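Local coordinates for protein sortase B (PDB 5JCV) that acts as a cell-wall transpeptidase, cleaving the C-terminal sorting signal of surface proteins and attaching them covalently to the cell wall through a thioester intermediate, at residues I53-R58 with K66-Y71. Sequence-based numbering, arbitrary orientation.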
# COMPACT_ATOMS: atom_id res chain seq x y z
N ILE A 53 2.06 -7.52 14.65
CA ILE A 53 2.29 -8.49 13.57
C ILE A 53 3.16 -7.86 12.50
O ILE A 53 2.88 -6.73 12.06
CB ILE A 53 0.96 -8.96 12.92
CG1 ILE A 53 -0.05 -9.47 13.97
CG2 ILE A 53 1.23 -10.01 11.87
CD1 ILE A 53 0.47 -10.55 14.93
N PHE A 54 4.21 -8.56 12.06
CA PHE A 54 5.11 -7.93 11.11
C PHE A 54 5.74 -8.87 10.11
O PHE A 54 5.98 -10.03 10.40
CB PHE A 54 6.23 -7.12 11.84
CG PHE A 54 7.22 -7.96 12.62
CD1 PHE A 54 8.39 -8.41 12.04
CD2 PHE A 54 6.95 -8.32 13.94
CE1 PHE A 54 9.31 -9.17 12.77
CE2 PHE A 54 7.85 -9.08 14.66
CZ PHE A 54 9.05 -9.49 14.09
N LYS A 55 6.04 -8.32 8.95
CA LYS A 55 6.58 -9.07 7.86
C LYS A 55 8.08 -9.02 7.97
O LYS A 55 8.67 -7.97 8.31
CB LYS A 55 6.11 -8.46 6.52
CG LYS A 55 6.52 -9.29 5.30
CD LYS A 55 6.40 -8.55 3.97
CE LYS A 55 5.01 -8.56 3.39
NZ LYS A 55 4.85 -7.92 2.02
N ASP A 56 8.70 -10.16 7.68
CA ASP A 56 10.13 -10.31 7.72
C ASP A 56 10.76 -9.26 6.85
O ASP A 56 10.35 -9.09 5.72
CB ASP A 56 10.54 -11.70 7.19
CG ASP A 56 11.99 -12.03 7.48
OD1 ASP A 56 12.91 -11.43 6.91
OD2 ASP A 56 12.22 -12.94 8.31
N TYR A 57 11.79 -8.59 7.35
CA TYR A 57 12.44 -7.50 6.62
C TYR A 57 13.06 -7.92 5.30
O TYR A 57 13.28 -7.07 4.42
CB TYR A 57 13.53 -6.87 7.47
CG TYR A 57 14.87 -7.64 7.47
CD1 TYR A 57 15.87 -7.41 6.49
CD2 TYR A 57 15.15 -8.56 8.48
CE1 TYR A 57 17.10 -8.10 6.55
CE2 TYR A 57 16.35 -9.24 8.53
CZ TYR A 57 17.32 -9.02 7.58
OH TYR A 57 18.50 -9.75 7.70
N ARG A 58 13.37 -9.20 5.16
CA ARG A 58 13.88 -9.71 3.88
C ARG A 58 12.84 -9.83 2.76
O ARG A 58 13.22 -10.06 1.63
CB ARG A 58 14.53 -11.08 4.10
CG ARG A 58 15.77 -11.05 4.98
CD ARG A 58 16.21 -12.47 5.34
NE ARG A 58 15.19 -13.14 6.17
CZ ARG A 58 15.07 -14.46 6.36
NH1 ARG A 58 15.89 -15.32 5.80
NH2 ARG A 58 14.09 -14.92 7.14
N LYS A 66 9.72 -16.42 -2.81
CA LYS A 66 9.13 -17.75 -2.77
C LYS A 66 8.46 -17.96 -1.41
O LYS A 66 7.44 -18.61 -1.35
CB LYS A 66 10.15 -18.87 -3.09
CG LYS A 66 10.50 -19.07 -4.60
CD LYS A 66 9.33 -19.66 -5.46
CE LYS A 66 9.85 -20.39 -6.72
NZ LYS A 66 8.78 -21.06 -7.52
N ASN A 67 8.99 -17.35 -0.35
CA ASN A 67 8.52 -17.58 1.04
C ASN A 67 8.52 -16.28 1.82
O ASN A 67 9.56 -15.77 2.21
CB ASN A 67 9.38 -18.64 1.74
CG ASN A 67 8.94 -18.93 3.22
OD1 ASN A 67 9.76 -19.35 4.07
ND2 ASN A 67 7.69 -18.71 3.52
N THR A 68 7.33 -15.76 2.03
CA THR A 68 7.09 -14.55 2.75
C THR A 68 6.70 -14.94 4.19
O THR A 68 5.75 -15.74 4.40
CB THR A 68 5.91 -13.81 2.09
OG1 THR A 68 6.19 -13.57 0.69
CG2 THR A 68 5.60 -12.53 2.79
N ILE A 69 7.39 -14.37 5.18
CA ILE A 69 7.20 -14.75 6.59
C ILE A 69 6.63 -13.60 7.40
O ILE A 69 7.12 -12.46 7.34
CB ILE A 69 8.51 -15.25 7.22
CG1 ILE A 69 9.09 -16.44 6.43
CG2 ILE A 69 8.33 -15.68 8.68
CD1 ILE A 69 10.59 -16.52 6.55
N ILE A 70 5.59 -13.93 8.15
CA ILE A 70 4.91 -13.01 9.02
C ILE A 70 5.03 -13.54 10.46
O ILE A 70 4.68 -14.70 10.75
CB ILE A 70 3.40 -12.91 8.65
CG1 ILE A 70 3.16 -12.69 7.15
CG2 ILE A 70 2.75 -11.77 9.42
CD1 ILE A 70 3.84 -11.43 6.60
N TYR A 71 5.45 -12.66 11.35
CA TYR A 71 5.78 -12.98 12.69
C TYR A 71 4.81 -12.31 13.65
O TYR A 71 4.27 -11.24 13.35
CB TYR A 71 7.18 -12.43 13.01
CG TYR A 71 8.32 -13.06 12.24
CD1 TYR A 71 8.74 -14.38 12.51
CD2 TYR A 71 8.99 -12.35 11.29
CE1 TYR A 71 9.78 -14.95 11.80
CE2 TYR A 71 10.03 -12.91 10.58
CZ TYR A 71 10.42 -14.19 10.85
OH TYR A 71 11.44 -14.70 10.15
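F54 and Y71 form a hydrogen-bonded antiparallel pair, N of F54 giving to O of Y71 at 3.0 Å and N of Y71 returning to O of F54; K55 faces I70 as the non-hydrogen-bonded pair. Past the end of strand 53-55, the N of D56 still donates to I69 O (2.8 Å), the third backbone hydrogen bond between the two segments.

A second set of bonds, between polar side chains, centres on the D56 carboxylate. The Y71 hydroxyl donates to D56 OD2 at 2.7 Å, meeting it nearly along its C-O axis. R58 holds the same carboxylate side-on: its NE reaches D56 OD1 in a salt bridge at 2.9 Å, while NH2 comes to OD2 from above the carboxylate plane. D56 OD1 also takes the backbone N of R58 (2.9 Å), closing an Asx turn, so each oxygen has at least two donors and the carboxylate's rotation is fixed. R58 NH2 also bonds to O of I125.

The two strands make a beta hairpin within the eight-stranded sheet of the sortase fold, in the sortase domain of a class B enzyme; 26-30 flanks it beside 53-55, and 160-165 beside 67-72.

Apolar contacts divide between the sheet faces. On that of F54 and Y71, Y71 CB lies over the F54 ring, 3.8 Å from its centroid and 19° off the normal, a CH-pi contact; the ring planes are inclined at 38°. F54 reaches it with CG between backbone N and carbonyl carbon (chi1 67°). On the other face, I70 CD1 touches K55 CB and CG, and I70 CG2 presses tightly on I53 CG2 (3.4 Å).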